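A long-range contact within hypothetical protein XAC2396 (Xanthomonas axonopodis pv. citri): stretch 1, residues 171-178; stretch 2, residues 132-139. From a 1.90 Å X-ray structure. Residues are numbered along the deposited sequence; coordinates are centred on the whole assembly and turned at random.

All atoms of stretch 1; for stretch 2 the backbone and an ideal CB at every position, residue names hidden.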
ATOM      1  N   THR A 171       9.114  -5.593  15.853  1.00 35.25           N
ATOM      2  CA  THR A 171       8.842  -4.563  14.851  1.00 35.10           C
ATOM      3  C   THR A 171       8.516  -5.235  13.530  1.00 35.32           C
ATOM      4  O   THR A 171       9.191  -6.180  13.097  1.00 36.15           O
ATOM      5  CB  THR A 171      10.049  -3.579  14.645  1.00 35.01           C
ATOM      6  OG1 THR A 171      10.487  -3.078  15.900  1.00 32.29           O
ATOM      7  CG2 THR A 171       9.671  -2.388  13.773  1.00 34.89           C
ATOM      8  N   LEU A 172       7.453  -4.761  12.915  1.00 35.56           N
ATOM      9  CA  LEU A 172       7.017  -5.261  11.608  1.00 36.03           C
ATOM     10  C   LEU A 172       6.360  -4.169  10.765  1.00 35.79           C
ATOM     11  O   LEU A 172       5.893  -3.168  11.291  1.00 35.30           O
ATOM     12  CB  LEU A 172       6.067  -6.433  11.787  1.00 35.27           C
ATOM     13  CG  LEU A 172       4.700  -6.211  12.432  1.00 36.22           C
ATOM     14  CD1 LEU A 172       3.763  -7.304  11.984  1.00 38.27           C
ATOM     15  CD2 LEU A 172       4.789  -6.219  13.939  1.00 36.76           C
ATOM     16  N   THR A 173       6.336  -4.383   9.454  1.00 36.00           N
ATOM     17  CA  THR A 173       5.736  -3.467   8.505  1.00 36.48           C
ATOM     18  C   THR A 173       4.593  -4.203   7.825  1.00 35.87           C
ATOM     19  O   THR A 173       4.839  -5.088   6.990  1.00 34.58           O
ATOM     20  CB  THR A 173       6.723  -3.097   7.443  1.00 36.73           C
ATOM     21  OG1 THR A 173       7.874  -2.548   8.078  1.00 40.09           O
ATOM     22  CG2 THR A 173       6.131  -2.074   6.443  1.00 40.04           C
ATOM     23  N   PRO A 174       3.351  -3.870   8.209  1.00 34.86           N
ATOM     24  CA  PRO A 174       2.198  -4.538   7.590  1.00 35.57           C
ATOM     25  C   PRO A 174       2.164  -4.288   6.096  1.00 34.90           C
ATOM     26  O   PRO A 174       2.510  -3.193   5.639  1.00 35.62           O
ATOM     27  CB  PRO A 174       1.005  -3.912   8.290  1.00 34.61           C
ATOM     28  CG  PRO A 174       1.599  -3.446   9.663  1.00 35.19           C
ATOM     29  CD  PRO A 174       2.945  -2.933   9.267  1.00 35.32           C
HETATM   30  N   MSE A 175       1.838  -5.316   5.336  1.00 34.12           N
HETATM   31  CA  MSE A 175       1.764  -5.170   3.902  1.00 35.73           C
HETATM   32  C   MSE A 175       0.301  -4.918   3.486  1.00 34.36           C
HETATM   33  O   MSE A 175      -0.572  -5.703   3.771  1.00 33.59           O
HETATM   34  CB  MSE A 175       2.428  -6.370   3.172  1.00 35.15           C
HETATM   35  CG  MSE A 175       2.033  -6.510   1.703  1.00 42.69           C
HETATM   36 SE   MSE A 175       2.750  -5.073   0.607  0.80 58.73          SE
HETATM   37  CE  MSE A 175       1.664  -5.485  -1.048  1.00 42.77           C
ATOM     38  N   VAL A 176       0.053  -3.805   2.804  1.00 33.52           N
ATOM     39  CA  VAL A 176      -1.308  -3.500   2.378  1.00 33.48           C
ATOM     40  C   VAL A 176      -1.568  -4.118   0.984  1.00 33.14           C
ATOM     41  O   VAL A 176      -1.053  -3.630  -0.018  1.00 34.16           O
ATOM     42  CB  VAL A 176      -1.557  -1.996   2.381  1.00 34.16           C
ATOM     43  CG1 VAL A 176      -3.001  -1.703   2.019  1.00 33.87           C
ATOM     44  CG2 VAL A 176      -1.221  -1.409   3.785  1.00 32.89           C
ATOM     45  N   ARG A 177      -2.313  -5.220   0.939  1.00 32.16           N
ATOM     46  CA  ARG A 177      -2.724  -5.846  -0.312  1.00 32.07           C
ATOM     47  C   ARG A 177      -3.843  -5.085  -1.012  1.00 31.18           C
ATOM     48  O   ARG A 177      -3.960  -5.130  -2.213  1.00 30.38           O
ATOM     49  CB  ARG A 177      -3.207  -7.284  -0.041  1.00 32.68           C
ATOM     50  CG  ARG A 177      -2.161  -8.187   0.631  1.00 36.30           C
ATOM     51  CD  ARG A 177      -1.102  -8.618  -0.357  1.00 39.26           C
ATOM     52  NE  ARG A 177      -0.256  -9.715   0.168  1.00 41.79           N
ATOM     53  CZ  ARG A 177       0.887 -10.100  -0.395  1.00 43.89           C
ATOM     54  NH1 ARG A 177       1.330  -9.480  -1.483  1.00 43.38           N
ATOM     55  NH2 ARG A 177       1.600 -11.104   0.117  1.00 41.67           N
ATOM     56  N   GLN A 178      -4.711  -4.431  -0.255  1.00 30.60           N
ATOM     57  CA  GLN A 178      -5.821  -3.696  -0.853  1.00 30.62           C
ATOM     58  C   GLN A 178      -6.270  -2.665   0.154  1.00 31.21           C
ATOM     59  O   GLN A 178      -6.258  -2.965   1.329  1.00 31.02           O
ATOM     60  CB  GLN A 178      -6.983  -4.653  -1.147  1.00 29.98           C
ATOM     61  CG  GLN A 178      -8.072  -4.011  -2.024  1.00 33.05           C
ATOM     62  CD  GLN A 178      -9.035  -5.002  -2.657  1.00 30.28           C
ATOM     63  OE1 GLN A 178      -8.620  -6.033  -3.157  1.00 32.33           O
ATOM     64  NE2 GLN A 178     -10.326  -4.655  -2.684  1.00 29.66           N
ATOM     65  N   UNK A 132      -4.661  -6.629   4.738  1.00 34.76           N
ATOM     66  CA  UNK A 132      -3.269  -6.497   5.146  1.00 36.88           C
ATOM     67  C   UNK A 132      -2.644  -7.846   5.498  1.00 37.07           C
ATOM     68  O   UNK A 132      -3.348  -8.806   5.893  1.00 37.55           O
ATOM     69  CB  UNK A 132      -3.163  -5.547   6.341  1.00 36.88           C
ATOM     70  N   UNK A 133      -1.329  -7.926   5.311  1.00 36.14           N
ATOM     71  CA  UNK A 133      -0.602  -9.147   5.644  1.00 36.15           C
ATOM     72  C   UNK A 133       0.539  -8.795   6.594  1.00 35.56           C
ATOM     73  O   UNK A 133       1.287  -7.842   6.344  1.00 35.12           O
ATOM     74  CB  UNK A 133      -0.073  -9.836   4.384  1.00 36.15           C
ATOM     75  N   UNK A 134       0.643  -9.581   7.664  1.00 34.89           N
ATOM     76  CA  UNK A 134       1.733  -9.471   8.619  1.00 34.81           C
ATOM     77  C   UNK A 134       2.680 -10.658   8.452  1.00 33.95           C
ATOM     78  O   UNK A 134       2.236 -11.778   8.253  1.00 34.75           O
ATOM     79  CB  UNK A 134       1.196  -9.401  10.050  1.00 34.81           C
ATOM     80  N   UNK A 135       3.977 -10.403   8.574  1.00 33.27           N
ATOM     81  CA  UNK A 135       5.000 -11.445   8.495  1.00 32.58           C
ATOM     82  C   UNK A 135       4.750 -12.474   9.587  1.00 31.47           C
ATOM     83  O   UNK A 135       4.659 -12.107  10.760  1.00 29.81           O
ATOM     84  CB  UNK A 135       6.404 -10.851   8.623  1.00 32.58           C
ATOM     85  N   UNK A 136       4.669 -13.750   9.215  1.00 30.75           N
ATOM     86  CA  UNK A 136       4.324 -14.806  10.179  1.00 32.06           C
ATOM     87  C   UNK A 136       5.402 -15.025  11.239  1.00 31.71           C
ATOM     88  O   UNK A 136       5.111 -15.469  12.346  1.00 31.08           O
ATOM     89  CB  UNK A 136       4.072 -16.121   9.438  1.00 32.06           C
ATOM     90  N   UNK A 137       6.659 -14.766  10.896  1.00 32.54           N
ATOM     91  CA  UNK A 137       7.727 -14.969  11.876  1.00 33.10           C
ATOM     92  C   UNK A 137       7.639 -13.902  12.960  1.00 32.97           C
ATOM     93  O   UNK A 137       7.893 -14.173  14.133  1.00 32.06           O
ATOM     94  CB  UNK A 137       9.100 -14.937  11.202  1.00 33.10           C
ATOM     95  N   UNK A 138       7.230 -12.703  12.559  1.00 32.58           N
ATOM     96  CA  UNK A 138       7.058 -11.591  13.512  1.00 32.80           C
ATOM     97  C   UNK A 138       5.862 -11.789  14.459  1.00 33.39           C
ATOM     98  O   UNK A 138       5.981 -11.568  15.670  1.00 33.17           O
ATOM     99  CB  UNK A 138       6.883 -10.279  12.744  1.00 32.80           C
ATOM    100  N   UNK A 139       4.724 -12.236  13.920  1.00 33.12           N
ATOM    101  CA  UNK A 139       3.551 -12.540  14.733  1.00 33.12           C
ATOM    102  C   UNK A 139       3.871 -13.666  15.722  1.00 34.05           C
ATOM    103  O   UNK A 139       3.459 -13.625  16.890  1.00 33.69           O
ATOM    104  CB  UNK A 139       2.367 -12.927  13.844  1.00 33.12           C
TER

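Position 132 lies in a strand that runs antiparallel to stretch 1 and pairs with Val-176. Its CB points to the same face of the sheet as the Val-176 side chain, 4.9 Å from Pro-174 CB. The nearest atom of stretch 1 to the ideal CB of 132 is Met-175 O at 3.7 Å, but the side chains on offer here, Pro-174 and Val-176, are apolar, so a branched aliphatic residue would suit, and so might other apolar ones. The residue is Ile-132. Its CD1 reaches to 4.0 Å from Pro-174 CB, and its CG2 lies 4.3 Å from Val-176 CG2. Its CA also makes a CA-H...O contact with Met-175 O at 3.1 Å.

Position 133 pairs with Met-175. The backbone bonds do not depend on the side chain: N of 133 donates to Met-175 O at 2.8 Å, and Met-175 N donates to O of 133, also at 2.8 Å. The CB points to the other face, that of Met-175, and sits 4.2 Å from Arg-177 NE. A positive charge so close favours an acid, though a neutral acceptor such as glutamine is also conceivable. The residue is Glu-133. Both chi1 and chi2 are t, and the extended chain carries OE1 to the edge of the guanidinium, near its plane. Arg-177 NH2 donates to Glu-133 OE1 at 2.6 Å in a salt bridge. A weak bond from Arg-177 NE to the same OE1 measures 3.3 Å.

Position 134 has left the strand, and its CB points sideways. Leu-172 CD1 is 3.8 Å from this ideal CB, and the Pro-174 ring is nearby. Leucine, isoleucine or methionine could fill the space between them. The residue is Leu-134, with chi1 m and chi2 t. Its CD2 comes nearer than its CB direction suggests, 3.7 Å from Pro-174 CB and 3.9 Å from Leu-172 CD1.

Position 135 precedes a helix, and its CB points sideways. A short acceptor would suit the N-cap: Asp, Asn, Ser or Thr. The residue is Asp-135. Its OD1 accepts from N of 138 at 3.0 Å. A weak bond from N of 137 to Asp-135 OD1 measures 2.8 Å. A water O accepts from Asp-135 N at 2.9 Å and donates to Thr-173 O at 2.8 Å.

Positions 136 and 137 have helical angles and CB atoms out of reach, so stretch 1 sets no preference. They are Ser-136 and Gln-137.

Position 138 points toward Leu-172, with its ideal CB 4.0 Å from Leu-172 CB. A small apolar residue suits so close an approach. It is Ala-138, whose methyl CB packs on Leu-172 CB at 4.0 Å.

Position 139 points sideways, and many residues would fit. It is Thr-139, with chi1 p; its OG1 is hydrogen-bonded elsewhere in the structure.

Stretch 2, residues 132-139: IELDSQAT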
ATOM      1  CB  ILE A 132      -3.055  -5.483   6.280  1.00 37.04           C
ATOM      2  CG1 ILE A 132      -3.486  -6.024   7.601  1.00 39.60           C
ATOM      3  CG2 ILE A 132      -3.726  -4.073   5.997  1.00 39.40           C
ATOM      4  CD1 ILE A 132      -2.749  -5.346   8.704  1.00 47.01           C
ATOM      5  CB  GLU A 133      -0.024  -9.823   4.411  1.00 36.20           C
ATOM      6  CG  GLU A 133       0.899 -10.949   4.839  1.00 40.22           C
ATOM      7  CD  GLU A 133       1.279 -11.880   3.732  1.00 45.09           C
ATOM      8  OE1 GLU A 133       0.842 -11.665   2.584  1.00 48.96           O
ATOM      9  OE2 GLU A 133       2.000 -12.866   4.018  1.00 52.66           O
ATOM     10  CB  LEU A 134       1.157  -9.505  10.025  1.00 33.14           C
ATOM     11  CG  LEU A 134      -0.020  -8.572  10.299  1.00 35.88           C
ATOM     12  CD1 LEU A 134      -0.567  -8.791  11.760  1.00 35.73           C
ATOM     13  CD2 LEU A 134       0.386  -7.105  10.053  1.00 34.99           C
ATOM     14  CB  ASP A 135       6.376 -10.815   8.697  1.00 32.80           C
ATOM     15  CG  ASP A 135       7.522 -11.847   8.592  1.00 37.44           C
ATOM     16  OD1 ASP A 135       7.780 -12.542   9.579  1.00 39.39           O
ATOM     17  OD2 ASP A 135       8.153 -11.967   7.522  1.00 42.36           O
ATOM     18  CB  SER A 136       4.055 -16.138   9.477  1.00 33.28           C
ATOM     19  OG  SER A 136       5.139 -16.502   8.659  1.00 33.92           O
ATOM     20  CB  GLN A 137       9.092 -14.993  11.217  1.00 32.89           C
ATOM     21  CG  GLN A 137       9.377 -16.326  10.574  1.00 36.85           C
ATOM     22  CD  GLN A 137      10.688 -16.346   9.861  1.00 41.56           C
ATOM     23  OE1 GLN A 137      10.925 -15.543   8.946  1.00 44.49           O
ATOM     24  NE2 GLN A 137      11.562 -17.261  10.266  1.00 42.44           N
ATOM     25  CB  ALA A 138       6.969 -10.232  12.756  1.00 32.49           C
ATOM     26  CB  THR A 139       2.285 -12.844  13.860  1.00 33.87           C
ATOM     27  OG1 THR A 139       2.559 -13.918  12.950  1.00 31.99           O
ATOM     28  CG2 THR A 139       1.914 -11.610  13.027  1.00 33.36           C
TER
HETATM   29  O   HOH W   1       4.710  -7.571   8.204  1.00 34.51           O
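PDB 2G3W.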